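Local coordinates for AGR_C_4470p (Agrobacterium tumefaciens str. C58, PDB 2HQV), which is of unknown function but belongs to the ChuX/HutX haem-utilisation family and may therefore take part in haem handling, at residues Tyr12-Ser15 against Ile16-Lys20; Ile58-Gln61 against Gly62-Val65. One frame throughout, in Å; residues are numbered along the deposited sequence.

Contact 1. Residues Tyr12-Ser15 against Ile16-Lys20; sequences YPMS and IAAQK
The N-terminal cap of helix 16-32 is formed by Ser15, whose hydroxyl meets the first helical turn at Ala18. Ser15 OG accepts a hydrogen bond from Ala18 N at 3.1 Å, with an N-H...O angle of 149°. A chi1 of 65° places OG between the backbone N and the carbonyl carbon, turned to the N-H of Ala18, one of the first-turn amides that lack a partner from a preceding helical turn. The cap is tight, for Ser15 OG also lies 3.1 Å from Ala18 CB. The carbonyl of the same serine starts the regular helical pattern: Gln19 N donates to Ser15 O over 3.0 Å in a nearly straight bond, aligned closely with the carbonyl direction. Just before the cap, the selenomethionine Met14 bends twice along its chain and lays its CE methyl against the turn, 3.5 Å from Gln19 CA. Met14 CE also lies 4.1 Å from Ala18 CB and 3.8 Å from Gln19 OE1. The contact lies at the surface, at the start of helix 16-32; from this turn Gln19 NE2 hydrogen-bonds Asp23 and Lys20 forms a salt bridge with Asp24, both farther along the helix.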
loop_
_atom_site.group_PDB
_atom_site.type_symbol
_atom_site.label_atom_id
_atom_site.label_comp_id
_atom_site.label_asym_id
_atom_site.label_seq_id
_atom_site.Cartn_x
_atom_site.Cartn_y
_atom_site.Cartn_z
ATOM N N TYR A 12 7.344 5.051 31.917
ATOM C CA TYR A 12 7.939 4.038 32.782
ATOM C C TYR A 12 9.438 4.294 32.916
ATOM O O TYR A 12 10.076 4.783 31.986
ATOM C CB TYR A 12 7.696 2.641 32.200
ATOM C CG TYR A 12 7.938 1.517 33.183
ATOM C CD1 TYR A 12 9.084 0.721 33.107
ATOM C CD2 TYR A 12 7.020 1.255 34.202
ATOM C CE1 TYR A 12 9.307 -0.311 34.029
ATOM C CE2 TYR A 12 7.234 0.232 35.125
ATOM C CZ TYR A 12 8.375 -0.547 35.032
ATOM O OH TYR A 12 8.568 -1.553 35.947
ATOM N N PRO A 13 10.018 3.976 34.085
ATOM C CA PRO A 13 11.453 4.196 34.277
ATOM C C PRO A 13 12.308 3.432 33.270
ATOM O O PRO A 13 11.946 2.340 32.831
ATOM C CB PRO A 13 11.685 3.719 35.709
ATOM C CG PRO A 13 10.386 4.033 36.376
ATOM C CD PRO A 13 9.383 3.562 35.348
HETATM N N MSE A 14 13.443 4.022 32.911
HETATM C CA MSE A 14 14.374 3.407 31.974
HETATM C C MSE A 14 15.429 2.617 32.742
HETATM O O MSE A 14 15.698 2.898 33.911
HETATM C CB MSE A 14 15.068 4.482 31.135
HETATM C CG MSE A 14 14.199 5.117 30.064
HETATM SE SE MSE A 14 13.873 3.916 28.576
HETATM C CE MSE A 14 15.510 4.207 27.590
ATOM N N SER A 15 16.012 1.620 32.084
ATOM C CA SER A 15 17.070 0.822 32.691
ATOM C C SER A 15 18.347 1.204 31.951
ATOM O O SER A 15 18.289 1.697 30.823
ATOM C CB SER A 15 16.797 -0.677 32.526
ATOM O OG SER A 15 16.831 -1.066 31.165
ATOM N N ILE A 16 19.494 0.991 32.588
ATOM C CA ILE A 16 20.779 1.324 31.982
ATOM C C ILE A 16 20.937 0.676 30.610
ATOM O O ILE A 16 21.379 1.318 29.657
ATOM C CB ILE A 16 21.944 0.882 32.894
ATOM C CG1 ILE A 16 21.924 1.711 34.182
ATOM C CG2 ILE A 16 23.272 1.042 32.172
ATOM C CD1 ILE A 16 22.923 1.259 35.229
ATOM N N ALA A 17 20.566 -0.595 30.513
ATOM C CA ALA A 17 20.676 -1.327 29.258
ATOM C C ALA A 17 19.722 -0.781 28.201
ATOM O O ALA A 17 20.077 -0.698 27.025
ATOM C CB ALA A 17 20.399 -2.808 29.493
ATOM N N ALA A 18 18.515 -0.416 28.622
ATOM C CA ALA A 18 17.510 0.114 27.701
ATOM C C ALA A 18 17.954 1.446 27.105
ATOM O O ALA A 18 17.786 1.684 25.908
ATOM C CB ALA A 18 16.173 0.278 28.418
ATOM N N GLN A 19 18.513 2.311 27.946
ATOM C CA GLN A 19 18.989 3.616 27.495
ATOM C C GLN A 19 20.169 3.387 26.554
ATOM O O GLN A 19 20.267 4.003 25.490
ATOM C CB GLN A 19 19.433 4.460 28.692
ATOM C CG GLN A 19 19.790 5.887 28.329
ATOM C CD GLN A 19 18.597 6.659 27.805
ATOM O OE1 GLN A 19 17.739 7.098 28.572
ATOM N NE2 GLN A 19 18.530 6.818 26.489
ATOM N N LYS A 20 21.062 2.491 26.964
ATOM C CA LYS A 20 22.231 2.141 26.173
ATOM C C LYS A 20 21.767 1.632 24.810
ATOM O O LYS A 20 22.331 1.991 23.777
ATOM C CB LYS A 20 23.033 1.058 26.898
ATOM C CG LYS A 20 24.178 0.455 26.103
ATOM C CD LYS A 20 25.298 1.449 25.868
ATOM C CE LYS A 20 26.541 0.736 25.360
ATOM N NZ LYS A 20 26.257 -0.066 24.140
#

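Contact 2. Residues Ile58-Gln61 against Gly62-Val65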
loop_
_atom_site.group_PDB
_atom_site.type_symbol
_atom_site.label_atom_id
_atom_site.label_comp_id
_atom_site.label_asym_id
_atom_site.label_seq_id
_atom_site.Cartn_x
_atom_site.Cartn_y
_atom_site.Cartn_z
ATOM N N ILE A 58 16.429 13.189 12.049
ATOM C CA ILE A 58 17.884 13.274 12.031
ATOM C C ILE A 58 18.454 13.996 10.798
ATOM O O ILE A 58 19.654 14.282 10.729
ATOM C CB ILE A 58 18.479 11.838 12.193
ATOM C CG1 ILE A 58 18.776 11.580 13.670
ATOM C CG2 ILE A 58 19.724 11.651 11.361
ATOM C CD1 ILE A 58 17.584 11.751 14.581
ATOM N N LEU A 59 17.586 14.306 9.838
ATOM C CA LEU A 59 17.990 15.010 8.619
ATOM C C LEU A 59 18.347 16.463 8.926
ATOM O O LEU A 59 17.974 16.992 9.974
ATOM C CB LEU A 59 16.847 14.985 7.599
ATOM C CG LEU A 59 16.750 13.889 6.532
ATOM C CD1 LEU A 59 17.190 12.551 7.079
ATOM C CD2 LEU A 59 15.313 13.834 6.024
ATOM N N PRO A 60 19.063 17.135 8.007
ATOM C CA PRO A 60 19.434 18.536 8.239
ATOM C C PRO A 60 18.213 19.391 8.600
ATOM O O PRO A 60 17.117 19.169 8.084
ATOM C CB PRO A 60 20.058 18.951 6.908
ATOM C CG PRO A 60 20.666 17.677 6.412
ATOM C CD PRO A 60 19.576 16.667 6.709
ATOM N N GLN A 61 18.402 20.364 9.487
ATOM C CA GLN A 61 17.302 21.234 9.895
ATOM C C GLN A 61 16.624 21.820 8.658
ATOM O O GLN A 61 17.294 22.288 7.742
ATOM C CB GLN A 61 17.819 22.366 10.786
ATOM C CG GLN A 61 16.727 23.156 11.498
ATOM C CD GLN A 61 17.283 24.124 12.534
ATOM O OE1 GLN A 61 16.529 24.822 13.220
ATOM N NE2 GLN A 61 18.609 24.167 12.655
ATOM N N GLY A 62 15.296 21.767 8.634
ATOM C CA GLY A 62 14.553 22.299 7.507
ATOM C C GLY A 62 14.181 21.271 6.454
ATOM O O GLY A 62 13.264 21.495 5.663
ATOM N N ALA A 63 14.887 20.144 6.442
ATOM C CA ALA A 63 14.625 19.087 5.465
ATOM C C ALA A 63 13.367 18.285 5.807
ATOM O O ALA A 63 12.747 17.688 4.931
ATOM C CB ALA A 63 15.833 18.161 5.368
ATOM N N ALA A 64 13.004 18.279 7.085
ATOM C CA ALA A 64 11.823 17.562 7.555
ATOM C C ALA A 64 11.049 18.456 8.519
ATOM O O ALA A 64 11.377 18.546 9.700
ATOM C CB ALA A 64 12.236 16.268 8.246
ATOM N N VAL A 65 10.026 19.128 8.001
ATOM C CA VAL A 65 9.208 20.027 8.802
ATOM C C VAL A 65 7.847 19.381 8.988
ATOM O O VAL A 65 7.164 19.082 8.009
ATOM C CB VAL A 65 9.026 21.392 8.097
ATOM C CG1 VAL A 65 8.200 22.329 8.971
ATOM C CG2 VAL A 65 10.386 22.004 7.791
HETATM O O HOH W 1 14.564 18.607 9.523
#
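Leu59 and Ala63 face each other across the turn that leads into strand 64-68. Leu59 CB sits 4.0 Å from Ala63 CB, an apolar approach between the two arms of the turn. One bond farther out, Leu59 CG is still 4.5 Å from Ala63 CB. There the chain forks: Leu59 CD2 lies 4.4 Å from Ala63 CB and about as far from Ala64 CB, while Leu59 CD1 turns away from Ala64 CB. Pro60 adds to the apolar surroundings of Ala63, its ring atom CD lying 4.2 Å from Ala63 CB.

The backbone from Pro60 to Ala63 makes a type II beta turn, closed by a hydrogen bond of 2.9 Å from Ala63 N to Pro60 O. The N-H...O angle is 159°, with the donor tilted out of the carbonyl plane. Gly62 occupies the third position with a positive phi of 95°, which suits a residue without a CB to press on the carbonyl oxygen of Gln61. CB of Gln61 is directed away from residues 62-65 and the side chain is extended, yet Gln61 CG remains 3.5 Å from Gly62 N.

Pro60 O is gripped twice, because a water also donates to it over 3.0 Å. The same water accepts from Ala64 N at 2.9 Å, so it bridges the turn to the first residue of the strand.

Strand 64-68 is an outermost strand, within this chain, of the six-stranded antiparallel sheet and pairs with strand 129-139. Backbone hydrogen bonds join Ala63 to Asp136 and Val65 to Phe134, the side chains of Leu59 and Ala64 touch Arg137 and Thr133 of that partner strand, and Val65 packs on Arg182 and Phe185 of helix 172-185.

Both contacts are short-range connections at the entry to a regular element: contact 1 begins helix 16-32, and contact 2 leads into strand 64-68. They follow one another along the chain and do not touch, with centres 27 Å apart and nearest atoms about 13 Å apart. Their settings differ. Residues 12-20 lie far out, about 30 Å from centre of contact to centre of chain, whereas residues 58-65 lie about 12 Å from it and join the main sheet. Neither contact includes a bound ligand, and neither can be assigned to a haem site from its geometry.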